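Local coordinates for protein molybdopterin molybdotransferase (Pyrococcus horikoshii, PDB 1UZ5) that probably catalyses the insertion of molybdate into adenylyl-molybdopterin, giving Mo-molybdopterin and AMP in the biosynthesis of the molybdenum cofactor, at residues 33-46 with 156-170. Residues are numbered along the deposited sequence; the frame is centred on the assembly and turned at random.
Sequences GLGRIAAEDIYSPI and GERLGFKQTALLSAV. With SO4 (sulfate ion), chain C.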
ATOM      1  N   GLY A  33      11.987  -5.339   2.750  1.00 28.67           N
ATOM      2  CA  GLY A  33      10.785  -5.154   1.959  1.00 27.71           C
ATOM      3  C   GLY A  33       9.681  -4.380   2.656  1.00 25.50           C
ATOM      4  O   GLY A  33       8.805  -3.817   1.996  1.00 23.60           O
ATOM      5  N   LEU A  34       9.722  -4.338   3.986  1.00 22.68           N
ATOM      6  CA  LEU A  34       8.685  -3.651   4.748  1.00 28.22           C
ATOM      7  C   LEU A  34       8.472  -2.222   4.248  1.00 22.91           C
ATOM      8  O   LEU A  34       9.411  -1.445   4.177  1.00 23.44           O
ATOM      9  CB  LEU A  34       9.044  -3.631   6.240  1.00 26.09           C
ATOM     10  CG  LEU A  34       7.980  -2.984   7.135  1.00 26.67           C
ATOM     11  CD1 LEU A  34       6.692  -3.787   7.054  1.00 21.95           C
ATOM     12  CD2 LEU A  34       8.475  -2.906   8.575  1.00 29.21           C
ATOM     13  N   GLY A  35       7.235  -1.890   3.900  1.00 26.47           N
ATOM     14  CA  GLY A  35       6.942  -0.554   3.418  1.00 31.43           C
ATOM     15  C   GLY A  35       7.036  -0.369   1.911  1.00 32.91           C
ATOM     16  O   GLY A  35       6.455   0.570   1.370  1.00 34.50           O
ATOM     17  N   ARG A  36       7.759  -1.251   1.227  1.00 26.49           N
ATOM     18  CA  ARG A  36       7.907  -1.141  -0.222  1.00 24.65           C
ATOM     19  C   ARG A  36       6.673  -1.642  -0.971  1.00 23.80           C
ATOM     20  O   ARG A  36       5.798  -2.286  -0.394  1.00 22.81           O
ATOM     21  CB  ARG A  36       9.154  -1.899  -0.685  1.00 21.09           C
ATOM     22  CG  ARG A  36      10.444  -1.422  -0.026  1.00 21.52           C
ATOM     23  CD  ARG A  36      10.727   0.053  -0.345  1.00 23.91           C
ATOM     24  NE  ARG A  36      11.017   0.281  -1.760  1.00 18.73           N
ATOM     25  CZ  ARG A  36      12.244   0.288  -2.279  1.00 21.59           C
ATOM     26  NH1 ARG A  36      13.300   0.084  -1.502  1.00 25.44           N
ATOM     27  NH2 ARG A  36      12.418   0.503  -3.576  1.00 23.44           N
ATOM     28  N   ILE A  37       6.606  -1.327  -2.261  1.00 28.22           N
ATOM     29  CA  ILE A  37       5.477  -1.718  -3.098  1.00 25.96           C
ATOM     30  C   ILE A  37       5.900  -2.804  -4.086  1.00 25.47           C
ATOM     31  O   ILE A  37       6.846  -2.612  -4.851  1.00 23.57           O
ATOM     32  CB  ILE A  37       4.953  -0.511  -3.911  1.00 26.08           C
ATOM     33  CG1 ILE A  37       4.618   0.655  -2.973  1.00 29.95           C
ATOM     34  CG2 ILE A  37       3.732  -0.919  -4.716  1.00 23.44           C
ATOM     35  CD1 ILE A  37       3.525   0.359  -1.982  1.00 30.17           C
ATOM     36  N   ALA A  38       5.192  -3.932  -4.072  1.00 23.79           N
ATOM     37  CA  ALA A  38       5.498  -5.048  -4.972  1.00 25.15           C
ATOM     38  C   ALA A  38       5.391  -4.616  -6.434  1.00 25.66           C
ATOM     39  O   ALA A  38       4.361  -4.093  -6.860  1.00 25.53           O
ATOM     40  CB  ALA A  38       4.540  -6.217  -4.700  1.00 22.14           C
ATOM     41  N   ALA A  39       6.452  -4.847  -7.202  1.00 28.19           N
ATOM     42  CA  ALA A  39       6.463  -4.468  -8.612  1.00 29.78           C
ATOM     43  C   ALA A  39       5.718  -5.454  -9.511  1.00 35.97           C
ATOM     44  O   ALA A  39       5.458  -5.161 -10.674  1.00 32.11           O
ATOM     45  CB  ALA A  39       7.900  -4.299  -9.097  1.00 26.27           C
ATOM     46  N   GLU A  40       5.379  -6.625  -8.976  1.00 30.68           N
ATOM     47  CA  GLU A  40       4.640  -7.624  -9.747  1.00 31.69           C
ATOM     48  C   GLU A  40       4.020  -8.675  -8.846  1.00 26.39           C
ATOM     49  O   GLU A  40       4.406  -8.817  -7.679  1.00 24.93           O
ATOM     50  CB  GLU A  40       5.547  -8.310 -10.773  1.00 35.69           C
ATOM     51  CG  GLU A  40       6.769  -8.982 -10.193  1.00 44.55           C
ATOM     52  CD  GLU A  40       7.591  -9.707 -11.249  1.00 53.59           C
ATOM     53  OE1 GLU A  40       7.818  -9.133 -12.336  1.00 55.75           O
ATOM     54  OE2 GLU A  40       8.020 -10.850 -10.986  1.00 65.68           O
ATOM     55  N   ASP A  41       3.047  -9.401  -9.384  1.00 25.33           N
ATOM     56  CA  ASP A  41       2.383 -10.447  -8.622  1.00 28.02           C
ATOM     57  C   ASP A  41       3.439 -11.449  -8.175  1.00 27.36           C
ATOM     58  O   ASP A  41       4.465 -11.619  -8.843  1.00 24.55           O
ATOM     59  CB  ASP A  41       1.338 -11.175  -9.478  1.00 29.71           C
ATOM     60  CG  ASP A  41       0.263 -10.247 -10.018  1.00 40.95           C
ATOM     61  OD1 ASP A  41      -0.277  -9.423  -9.247  1.00 33.02           O
ATOM     62  OD2 ASP A  41      -0.053 -10.353 -11.222  1.00 51.95           O
ATOM     63  N   ILE A  42       3.197 -12.086  -7.034  1.00 22.82           N
ATOM     64  CA  ILE A  42       4.105 -13.102  -6.511  1.00 22.33           C
ATOM     65  C   ILE A  42       3.250 -14.320  -6.182  1.00 26.82           C
ATOM     66  O   ILE A  42       2.272 -14.218  -5.440  1.00 24.77           O
ATOM     67  CB  ILE A  42       4.813 -12.644  -5.227  1.00 26.32           C
ATOM     68  CG1 ILE A  42       5.572 -11.342  -5.489  1.00 29.03           C
ATOM     69  CG2 ILE A  42       5.776 -13.730  -4.754  1.00 23.99           C
ATOM     70  CD1 ILE A  42       6.224 -10.756  -4.257  1.00 23.83           C
ATOM     71  N   TYR A  43       3.624 -15.466  -6.738  1.00 23.57           N
ATOM     72  CA  TYR A  43       2.883 -16.705  -6.522  1.00 23.58           C
ATOM     73  C   TYR A  43       3.717 -17.651  -5.658  1.00 19.54           C
ATOM     74  O   TYR A  43       4.942 -17.666  -5.752  1.00 22.28           O
ATOM     75  CB  TYR A  43       2.569 -17.335  -7.879  1.00 23.00           C
ATOM     76  CG  TYR A  43       1.715 -16.452  -8.770  1.00 19.26           C
ATOM     77  CD1 TYR A  43       0.322 -16.489  -8.693  1.00 16.12           C
ATOM     78  CD2 TYR A  43       2.302 -15.569  -9.677  1.00 20.68           C
ATOM     79  CE1 TYR A  43      -0.468 -15.668  -9.498  1.00 29.76           C
ATOM     80  CE2 TYR A  43       1.517 -14.738 -10.486  1.00 27.05           C
ATOM     81  CZ  TYR A  43       0.139 -14.794 -10.389  1.00 29.35           C
ATOM     82  OH  TYR A  43      -0.638 -13.977 -11.177  1.00 29.99           O
ATOM     83  N   SER A  44       3.064 -18.438  -4.813  1.00 24.35           N
ATOM     84  CA  SER A  44       3.818 -19.339  -3.947  1.00 25.49           C
ATOM     85  C   SER A  44       4.680 -20.298  -4.748  1.00 24.46           C
ATOM     86  O   SER A  44       4.188 -20.979  -5.644  1.00 28.07           O
ATOM     87  CB  SER A  44       2.890 -20.149  -3.049  1.00 23.73           C
ATOM     88  OG  SER A  44       3.664 -20.927  -2.148  1.00 22.24           O
ATOM     89  N   PRO A  45       5.984 -20.355  -4.436  1.00 23.16           N
ATOM     90  CA  PRO A  45       6.930 -21.237  -5.118  1.00 26.72           C
ATOM     91  C   PRO A  45       6.913 -22.652  -4.531  1.00 25.49           C
ATOM     92  O   PRO A  45       7.557 -23.551  -5.059  1.00 24.62           O
ATOM     93  CB  PRO A  45       8.264 -20.543  -4.880  1.00 26.17           C
ATOM     94  CG  PRO A  45       8.092 -20.032  -3.486  1.00 22.78           C
ATOM     95  CD  PRO A  45       6.692 -19.460  -3.502  1.00 20.93           C
ATOM     96  N   ILE A  46       6.188 -22.845  -3.435  1.00 23.45           N
ATOM     97  CA  ILE A  46       6.123 -24.165  -2.808  1.00 25.71           C
ATOM     98  C   ILE A  46       4.747 -24.453  -2.236  1.00 31.80           C
ATOM     99  O   ILE A  46       3.922 -23.546  -2.077  1.00 20.34           O
ATOM    100  CB  ILE A  46       7.107 -24.296  -1.623  1.00 25.62           C
ATOM    101  CG1 ILE A  46       6.742 -23.268  -0.547  1.00 28.81           C
ATOM    102  CG2 ILE A  46       8.541 -24.114  -2.093  1.00 29.16           C
ATOM    103  CD1 ILE A  46       7.402 -23.513   0.794  1.00 25.94           C
ATOM    104  N   GLY A 156       1.598  -3.818  -7.027  1.00 32.25           N
ATOM    105  CA  GLY A 156       1.068  -2.595  -6.449  1.00 33.27           C
ATOM    106  C   GLY A 156       0.673  -2.713  -4.990  1.00 43.37           C
ATOM    107  O   GLY A 156       0.223  -1.742  -4.379  1.00 35.60           O
ATOM    108  N   GLU A 157       0.846  -3.896  -4.415  1.00 27.32           N
ATOM    109  CA  GLU A 157       0.490  -4.092  -3.018  1.00 27.32           C
ATOM    110  C   GLU A 157       1.621  -3.641  -2.112  1.00 24.20           C
ATOM    111  O   GLU A 157       2.792  -3.868  -2.418  1.00 22.86           O
ATOM    112  CB  GLU A 157       0.190  -5.566  -2.747  1.00 30.56           C
ATOM    113  CG  GLU A 157      -0.427  -5.826  -1.385  1.00 32.01           C
ATOM    114  CD  GLU A 157      -0.702  -7.304  -1.142  1.00 44.19           C
ATOM    115  OE1 GLU A 157      -0.956  -8.028  -2.127  1.00 33.56           O
ATOM    116  OE2 GLU A 157      -0.679  -7.738   0.029  1.00 38.57           O
ATOM    117  N   ARG A 158       1.275  -2.991  -1.003  1.00 23.14           N
ATOM    118  CA  ARG A 158       2.284  -2.548  -0.047  1.00 24.97           C
ATOM    119  C   ARG A 158       2.644  -3.743   0.827  1.00 22.70           C
ATOM    120  O   ARG A 158       1.763  -4.496   1.235  1.00 22.35           O
ATOM    121  CB  ARG A 158       1.739  -1.426   0.839  1.00 28.82           C
ATOM    122  CG  ARG A 158       2.767  -0.885   1.833  1.00 38.83           C
ATOM    123  CD  ARG A 158       2.168   0.192   2.735  1.00 47.52           C
ATOM    124  NE  ARG A 158       1.751   1.387   1.999  1.00 54.75           N
ATOM    125  CZ  ARG A 158       2.583   2.294   1.492  1.00 57.44           C
ATOM    126  NH1 ARG A 158       3.895   2.155   1.636  1.00 55.58           N
ATOM    127  NH2 ARG A 158       2.100   3.346   0.844  1.00 52.27           N
ATOM    128  N   LEU A 159       3.927  -3.915   1.127  1.00 19.80           N
ATOM    129  CA  LEU A 159       4.347  -5.038   1.957  1.00 20.67           C
ATOM    130  C   LEU A 159       4.325  -4.711   3.447  1.00 20.89           C
ATOM    131  O   LEU A 159       5.228  -4.047   3.959  1.00 27.20           O
ATOM    132  CB  LEU A 159       5.751  -5.501   1.555  1.00 16.66           C
ATOM    133  CG  LEU A 159       5.960  -5.840   0.075  1.00 21.30           C
ATOM    134  CD1 LEU A 159       7.428  -6.152  -0.171  1.00 19.16           C
ATOM    135  CD2 LEU A 159       5.089  -7.022  -0.319  1.00 21.31           C
ATOM    136  N   GLY A 160       3.276  -5.168   4.127  1.00 25.11           N
ATOM    137  CA  GLY A 160       3.151  -4.968   5.561  1.00 24.96           C
ATOM    138  C   GLY A 160       3.808  -6.163   6.240  1.00 30.26           C
ATOM    139  O   GLY A 160       4.303  -7.052   5.541  1.00 21.79           O
ATOM    140  N   PHE A 161       3.802  -6.221   7.570  1.00 19.98           N
ATOM    141  CA  PHE A 161       4.457  -7.335   8.254  1.00 24.90           C
ATOM    142  C   PHE A 161       3.866  -8.697   7.899  1.00 24.33           C
ATOM    143  O   PHE A 161       4.564  -9.707   7.955  1.00 24.65           O
ATOM    144  CB  PHE A 161       4.475  -7.139   9.785  1.00 27.59           C
ATOM    145  CG  PHE A 161       3.160  -7.415  10.466  1.00 24.75           C
ATOM    146  CD1 PHE A 161       2.174  -6.442  10.533  1.00 24.02           C
ATOM    147  CD2 PHE A 161       2.916  -8.656  11.050  1.00 24.51           C
ATOM    148  CE1 PHE A 161       0.959  -6.700  11.174  1.00 30.62           C
ATOM    149  CE2 PHE A 161       1.710  -8.923  11.690  1.00 25.84           C
ATOM    150  CZ  PHE A 161       0.727  -7.942  11.753  1.00 30.75           C
ATOM    151  N   LYS A 162       2.591  -8.727   7.526  1.00 21.94           N
ATOM    152  CA  LYS A 162       1.963  -9.985   7.147  1.00 29.91           C
ATOM    153  C   LYS A 162       2.463 -10.466   5.792  1.00 32.25           C
ATOM    154  O   LYS A 162       2.652 -11.666   5.586  1.00 26.97           O
ATOM    155  CB  LYS A 162       0.447  -9.838   7.125  1.00 32.25           C
ATOM    156  CG  LYS A 162      -0.156  -9.930   8.504  1.00 35.86           C
ATOM    157  CD  LYS A 162      -1.626 -10.175   8.413  1.00 40.89           C
ATOM    158  CE  LYS A 162      -2.185 -10.620   9.738  1.00 26.06           C
ATOM    159  NZ  LYS A 162      -3.619 -10.917   9.541  1.00 34.99           N
ATOM    160  N   GLN A 163       2.686  -9.527   4.875  1.00 23.29           N
ATOM    161  CA  GLN A 163       3.181  -9.861   3.548  1.00 22.49           C
ATOM    162  C   GLN A 163       4.633 -10.316   3.597  1.00 25.87           C
ATOM    163  O   GLN A 163       4.995 -11.305   2.953  1.00 26.10           O
ATOM    164  CB  GLN A 163       3.064  -8.665   2.594  1.00 21.27           C
ATOM    165  CG  GLN A 163       1.645  -8.341   2.144  1.00 21.08           C
ATOM    166  CD  GLN A 163       0.787  -7.840   3.281  1.00 34.01           C
ATOM    167  OE1 GLN A 163       1.210  -6.986   4.059  1.00 27.24           O
ATOM    168  NE2 GLN A 163      -0.429  -8.361   3.381  1.00 28.73           N
ATOM    169  N   THR A 164       5.473  -9.605   4.350  1.00 18.74           N
ATOM    170  CA  THR A 164       6.880  -9.995   4.437  1.00 20.81           C
ATOM    171  C   THR A 164       7.018 -11.353   5.139  1.00 21.35           C
ATOM    172  O   THR A 164       7.876 -12.160   4.784  1.00 21.34           O
ATOM    173  CB  THR A 164       7.728  -8.947   5.203  1.00 24.12           C
ATOM    174  OG1 THR A 164       7.171  -8.740   6.504  1.00 24.84           O
ATOM    175  CG2 THR A 164       7.760  -7.605   4.433  1.00 23.73           C
ATOM    176  N   ALA A 165       6.178 -11.596   6.139  1.00 18.66           N
ATOM    177  CA  ALA A 165       6.222 -12.865   6.862  1.00 25.06           C
ATOM    178  C   ALA A 165       5.764 -13.984   5.925  1.00 23.24           C
ATOM    179  O   ALA A 165       6.342 -15.069   5.914  1.00 24.41           O
ATOM    180  CB  ALA A 165       5.325 -12.797   8.084  1.00 17.25           C
ATOM    181  N   LEU A 166       4.727 -13.701   5.136  1.00 24.40           N
ATOM    182  CA  LEU A 166       4.190 -14.663   4.178  1.00 25.72           C
ATOM    183  C   LEU A 166       5.253 -15.063   3.166  1.00 31.11           C
ATOM    184  O   LEU A 166       5.440 -16.249   2.894  1.00 27.04           O
ATOM    185  CB  LEU A 166       2.986 -14.070   3.436  1.00 22.82           C
ATOM    186  CG  LEU A 166       2.344 -14.942   2.351  1.00 29.01           C
ATOM    187  CD1 LEU A 166       1.923 -16.295   2.935  1.00 20.22           C
ATOM    188  CD2 LEU A 166       1.143 -14.209   1.769  1.00 27.15           C
ATOM    189  N   LEU A 167       5.946 -14.072   2.606  1.00 23.94           N
ATOM    190  CA  LEU A 167       6.988 -14.359   1.631  1.00 23.97           C
ATOM    191  C   LEU A 167       8.081 -15.185   2.292  1.00 27.68           C
ATOM    192  O   LEU A 167       8.599 -16.126   1.695  1.00 24.61           O
ATOM    193  CB  LEU A 167       7.556 -13.062   1.043  1.00 23.13           C
ATOM    194  CG  LEU A 167       6.551 -12.299   0.167  1.00 27.97           C
ATOM    195  CD1 LEU A 167       7.142 -10.965  -0.277  1.00 27.08           C
ATOM    196  CD2 LEU A 167       6.178 -13.146  -1.045  1.00 23.75           C
ATOM    197  N   SER A 168       8.426 -14.841   3.528  1.00 20.84           N
ATOM    198  CA  SER A 168       9.444 -15.591   4.253  1.00 24.80           C
ATOM    199  C   SER A 168       8.977 -17.040   4.432  1.00 24.02           C
ATOM    200  O   SER A 168       9.745 -17.978   4.257  1.00 20.57           O
ATOM    201  CB  SER A 168       9.682 -14.972   5.631  1.00 23.08           C
ATOM    202  OG  SER A 168      10.565 -15.775   6.406  1.00 30.63           O
ATOM    203  N   ALA A 169       7.705 -17.196   4.785  1.00 21.61           N
ATOM    204  CA  ALA A 169       7.102 -18.506   5.016  1.00 25.21           C
ATOM    205  C   ALA A 169       7.229 -19.454   3.821  1.00 28.88           C
ATOM    206  O   ALA A 169       7.212 -20.671   3.990  1.00 25.83           O
ATOM    207  CB  ALA A 169       5.640 -18.336   5.402  1.00 22.82           C
ATOM    208  N   VAL A 170       7.355 -18.909   2.615  1.00 23.44           N
ATOM    209  CA  VAL A 170       7.490 -19.757   1.442  1.00 19.96           C
ATOM    210  C   VAL A 170       8.917 -19.793   0.891  1.00 26.43           C
ATOM    211  O   VAL A 170       9.139 -20.225  -0.236  1.00 23.16           O
ATOM    212  CB  VAL A 170       6.497 -19.352   0.334  1.00 20.80           C
ATOM    213  CG1 VAL A 170       5.074 -19.530   0.840  1.00 19.75           C
ATOM    214  CG2 VAL A 170       6.736 -17.908  -0.099  1.00 23.20           C
TER
HETATM  215  S   SO4 C1404      -2.629  -2.217  -0.040  1.00 73.77           S
HETATM  216  O1  SO4 C1404      -3.593  -2.685  -1.263  1.00 68.46           O
HETATM  217  O2  SO4 C1404      -1.285  -2.470  -0.512  1.00 40.08           O
HETATM  218  O3  SO4 C1404      -2.839  -0.959   0.249  1.00 72.81           O
HETATM  219  O4  SO4 C1404      -2.951  -3.157   1.002  1.00 77.87           O
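Ile-37 and Arg-158 face each other as a non-hydrogen-bonded antiparallel pair, their CA atoms 4.5 Å apart, with four backbone bonds around them: Leu-159 N to Arg-36 O and Ala-38 N to Glu-157 O, then Gly-35 N to Leu-159 O and Gly-156 N to Ala-38 O farther out. The two branches of Ile-37 divide the task: CG2 packs on the backbone of Gly-156, 3.6 Å from its CA, while CD1 reaches over the centre of one face of the Arg-158 guanidinium, 4.0 Å above its plane. A bend at chi3 (-64°) in the otherwise extended Arg-158 turns that group back over Ile-37 and puts NH1 near Gly-35 O. The Arg-158 backbone N donates an almost straight 2.7 Å bond to O2 of a sulfate, probably from the crystallisation liquor, which Arg-325 and Lys-328 also hold. Leu-159 CD1 lies against Gly-33 O in the type II turn from Gly-33 to Arg-36.

In this part of the MoeA N-terminal region, the chain passes from the pairing directly into helix 161-169, whose N-cap is Gly-160; Gln-163 OE1 accepts the Gly-160 N-H, the half of a capping box that a glycine cap permits. One turn later Leu-167 CD2 meets Ile-42 CG2 at 3.8 Å, the side chains crossing at about a right angle. Beyond the helix, Val-170 packs against Pro-45 CD and Ile-46 CG1. Ser-44 OG, placed anti to its own N (chi1 -175°), donates in the carbonyl plane to a lone pair of Ile-46 O, 2.6 Å away, while touching Val-170 CG1 at 3.6 Å. A glycine here would probably leave Ile-46 O without this donor and open a gap beside Val-170 CG1. Strand 151-153 packs against this corner through Leu-152, which touches both Ser-44 and Val-170.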